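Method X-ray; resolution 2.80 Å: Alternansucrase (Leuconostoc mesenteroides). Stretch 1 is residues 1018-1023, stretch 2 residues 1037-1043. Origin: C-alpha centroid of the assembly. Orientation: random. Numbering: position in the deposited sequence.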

ATOM      1  N   ALA A1018      -6.841 -28.749 -33.095  1.00 49.41           N
ATOM      2  CA  ALA A1018      -6.102 -27.817 -33.964  1.00 51.41           C
ATOM      3  C   ALA A1018      -4.715 -27.436 -33.442  1.00 50.72           C
ATOM      4  O   ALA A1018      -4.006 -26.648 -34.058  1.00 55.10           O
ATOM      5  CB  ALA A1018      -6.918 -26.552 -34.142  1.00 52.44           C
ATOM      6  N   ARG A1019      -4.357 -27.986 -32.292  1.00 49.37           N
ATOM      7  CA  ARG A1019      -3.115 -27.669 -31.591  1.00 47.46           C
ATOM      8  C   ARG A1019      -1.886 -28.233 -32.294  1.00 45.32           C
ATOM      9  O   ARG A1019      -1.974 -29.219 -33.005  1.00 42.93           O
ATOM     10  CB  ARG A1019      -3.217 -28.201 -30.150  1.00 45.98           C
ATOM     11  CG  ARG A1019      -4.303 -27.482 -29.356  1.00 47.44           C
ATOM     12  CD  ARG A1019      -4.409 -27.955 -27.916  1.00 47.77           C
ATOM     13  NE  ARG A1019      -4.910 -29.312 -27.838  1.00 49.84           N
ATOM     14  CZ  ARG A1019      -5.071 -29.999 -26.718  1.00 51.17           C
ATOM     15  NH1 ARG A1019      -4.776 -29.479 -25.532  1.00 52.41           N
ATOM     16  NH2 ARG A1019      -5.536 -31.230 -26.799  1.00 54.34           N
ATOM     17  N   THR A1020      -0.744 -27.598 -32.072  1.00 46.49           N
ATOM     18  CA  THR A1020       0.516 -28.061 -32.612  1.00 48.39           C
ATOM     19  C   THR A1020       1.372 -28.714 -31.499  1.00 49.79           C
ATOM     20  O   THR A1020       1.609 -28.119 -30.451  1.00 48.86           O
ATOM     21  CB  THR A1020       1.255 -26.887 -33.274  1.00 48.90           C
ATOM     22  OG1 THR A1020       0.411 -26.286 -34.270  1.00 48.28           O
ATOM     23  CG2 THR A1020       2.542 -27.342 -33.923  1.00 48.14           C
ATOM     24  N   VAL A1021       1.811 -29.950 -31.717  1.00 48.82           N
ATOM     25  CA  VAL A1021       2.744 -30.586 -30.802  1.00 48.89           C
ATOM     26  C   VAL A1021       4.130 -29.941 -30.948  1.00 48.68           C
ATOM     27  O   VAL A1021       4.533 -29.528 -32.032  1.00 48.90           O
ATOM     28  CB  VAL A1021       2.793 -32.109 -31.044  1.00 51.48           C
ATOM     29  CG1 VAL A1021       3.911 -32.776 -30.247  1.00 52.53           C
ATOM     30  CG2 VAL A1021       1.445 -32.730 -30.670  1.00 51.72           C
ATOM     31  N   ALA A1022       4.842 -29.817 -29.836  1.00 49.50           N
ATOM     32  CA  ALA A1022       6.161 -29.211 -29.835  1.00 51.41           C
ATOM     33  C   ALA A1022       7.201 -30.183 -30.381  1.00 52.02           C
ATOM     34  O   ALA A1022       7.189 -31.366 -30.043  1.00 52.40           O
ATOM     35  CB  ALA A1022       6.534 -28.793 -28.427  1.00 53.23           C
ATOM     36  N   THR A1023       8.119 -29.666 -31.187  1.00 55.16           N
ATOM     37  CA  THR A1023       9.081 -30.481 -31.925  1.00 58.16           C
ATOM     38  C   THR A1023      10.389 -30.717 -31.164  1.00 60.22           C
ATOM     39  O   THR A1023      10.953 -29.797 -30.561  1.00 58.12           O
ATOM     40  CB  THR A1023       9.427 -29.814 -33.275  1.00 58.60           C
ATOM     41  OG1 THR A1023       9.905 -28.478 -33.057  1.00 55.96           O
ATOM     42  CG2 THR A1023       8.199 -29.771 -34.164  1.00 57.72           C
ATOM     43  N   ASN A1037       5.293 -19.479 -30.909  1.00 46.70           N
ATOM     44  CA  ASN A1037       4.895 -20.145 -32.127  1.00 46.18           C
ATOM     45  C   ASN A1037       3.628 -20.941 -31.880  1.00 45.02           C
ATOM     46  O   ASN A1037       3.082 -20.894 -30.790  1.00 42.77           O
ATOM     47  CB  ASN A1037       6.031 -21.020 -32.655  1.00 47.81           C
ATOM     48  CG  ASN A1037       6.529 -22.033 -31.642  1.00 48.42           C
ATOM     49  OD1 ASN A1037       5.749 -22.656 -30.923  1.00 58.58           O
ATOM     50  ND2 ASN A1037       7.825 -22.242 -31.626  1.00 45.06           N
ATOM     51  N   ALA A1038       3.161 -21.671 -32.888  1.00 45.99           N
ATOM     52  CA  ALA A1038       1.898 -22.406 -32.785  1.00 44.80           C
ATOM     53  C   ALA A1038       1.913 -23.439 -31.684  1.00 44.44           C
ATOM     54  O   ALA A1038       0.885 -23.674 -31.047  1.00 45.76           O
ATOM     55  CB  ALA A1038       1.565 -23.057 -34.107  1.00 47.42           C
ATOM     56  N   ALA A1039       3.081 -24.030 -31.426  1.00 44.60           N
ATOM     57  CA  ALA A1039       3.201 -25.021 -30.351  1.00 43.89           C
ATOM     58  C   ALA A1039       3.041 -24.392 -28.982  1.00 43.39           C
ATOM     59  O   ALA A1039       2.263 -24.864 -28.178  1.00 44.10           O
ATOM     60  CB  ALA A1039       4.524 -25.771 -30.448  1.00 42.99           C
ATOM     61  N   LEU A1040       3.774 -23.320 -28.711  1.00 45.33           N
ATOM     62  CA  LEU A1040       3.650 -22.626 -27.428  1.00 43.15           C
ATOM     63  C   LEU A1040       2.229 -22.105 -27.269  1.00 45.31           C
ATOM     64  O   LEU A1040       1.667 -22.211 -26.192  1.00 46.21           O
ATOM     65  CB  LEU A1040       4.652 -21.482 -27.328  1.00 43.06           C
ATOM     66  CG  LEU A1040       4.860 -20.851 -25.956  1.00 44.19           C
ATOM     67  CD1 LEU A1040       5.255 -21.877 -24.926  1.00 43.89           C
ATOM     68  CD2 LEU A1040       5.940 -19.781 -26.006  1.00 47.81           C
ATOM     69  N   ASP A1041       1.623 -21.607 -28.360  1.00 48.22           N
ATOM     70  CA  ASP A1041       0.257 -21.089 -28.340  1.00 48.10           C
ATOM     71  C   ASP A1041      -0.781 -22.158 -28.012  1.00 49.26           C
ATOM     72  O   ASP A1041      -1.894 -21.840 -27.587  1.00 49.60           O
ATOM     73  CB  ASP A1041      -0.111 -20.447 -29.673  1.00 52.83           C
ATOM     74  CG  ASP A1041       0.685 -19.180 -29.975  1.00 58.48           C
ATOM     75  OD1 ASP A1041       1.490 -18.728 -29.121  1.00 70.04           O
ATOM     76  OD2 ASP A1041       0.512 -18.646 -31.101  1.00 60.51           O
ATOM     77  N   SER A1042      -0.428 -23.427 -28.204  1.00 49.83           N
ATOM     78  CA  SER A1042      -1.336 -24.534 -27.897  1.00 49.79           C
ATOM     79  C   SER A1042      -1.474 -24.818 -26.406  1.00 49.98           C
ATOM     80  O   SER A1042      -2.264 -25.678 -26.020  1.00 54.24           O
ATOM     81  CB  SER A1042      -0.883 -25.796 -28.624  1.00 48.69           C
ATOM     82  OG  SER A1042      -0.729 -25.537 -30.017  1.00 50.21           O
ATOM     83  N   ASN A1043      -0.707 -24.112 -25.571  1.00 47.16           N
ATOM     84  CA  ASN A1043      -0.803 -24.249 -24.124  1.00 44.50           C
ATOM     85  C   ASN A1043      -1.791 -23.301 -23.496  1.00 43.47           C
ATOM     86  O   ASN A1043      -2.093 -22.261 -24.037  1.00 45.86           O
ATOM     87  CB  ASN A1043       0.550 -24.025 -23.489  1.00 43.78           C
ATOM     88  CG  ASN A1043       1.504 -25.143 -23.790  1.00 44.14           C
ATOM     89  OD1 ASN A1043       1.463 -26.188 -23.139  1.00 42.60           O
ATOM     90  ND2 ASN A1043       2.354 -24.948 -24.798  1.00 45.69           N
TER
HETATM   91  O   HOH W   1      -4.702 -26.281 -25.014  1.00 37.42           O

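The contact is small, 261 Å² summed over both sides, and it is organised around one serine. S1042 points its CA-to-CB bond toward the extended stretch, and with chi1 at -53° (m) its OG serves two purposes. It donates to the backbone of its own turn, S1042 OG to A1038 O at 2.7 Å, and it accepts from the other stretch, T1020 N to S1042 OG at 2.9 Å with an N-H...acceptor angle of 163°. Because the hydroxyl proton is committed to A1038 O, the oxygen is free to receive the amide proton of T1020. The m rotamer is thus what lets one hydroxyl tie a helical turn to a strandless segment, and this is the only direct hydrogen bond between the two stretches.

The neighbours fit around that oxygen. R1019 lies against it, R1019 CA to S1042 OG at 3.6 Å, and R1019 CB stands equally far from S1042 OG. Its CA-to-CB bond runs sideways, and the m, t, m conformation of chi1 to chi3 carries the guanidinium along the contact, where water 1 accepts from R1019 NH1 at 3.2 Å and donates to S1042 O at 2.7 Å. The arginine therefore reaches the same serine a second time, through solvent; its NE and NH2 are hydrogen-bonded just outside the stretches.

The CA-to-CB bond of T1020 points toward the other stretch. At chi1 -56° (m), T1020 OG1 comes within 3.4 Å of A1038 CB, a packing contact, while T1020 CG2 stands 4.3 Å from A1039 CB. Its carbonyl also takes part: A1039 CA approaches T1020 O at 3.5 Å, with 149° at the hydrogen, a CA-H...O contact. The backbones come close here, T1020 CA lying 4.6 Å from A1039 CA, and alanine keeps the helix surface low. A1039 CB then meets A1022 CB at 4.2 Å, a modest apolar touch. Between T1020 and A1022, the CA-to-CB bond of V1021 points away, so those two supply the side-chain packing on A1039.

Within the second stretch, two asparagines bond to the backbone of the short, weakly bonded helix. N1037 adopts p (chi1 56°), which brings N1037 OD1 back to cap L1040 N at 3.0 Å, with an angle of 169°. Further along the chain, N1043, chi1 -70° (m), folds its amide back so that N1043 ND2 donates to L1040 O at 3.1 Å. Neither side chain touches the other stretch. L1040, with its CA-to-CB bond directed away, leaves the facing surface to A1038, A1039 and S1042: two methyls and a hydroxyl.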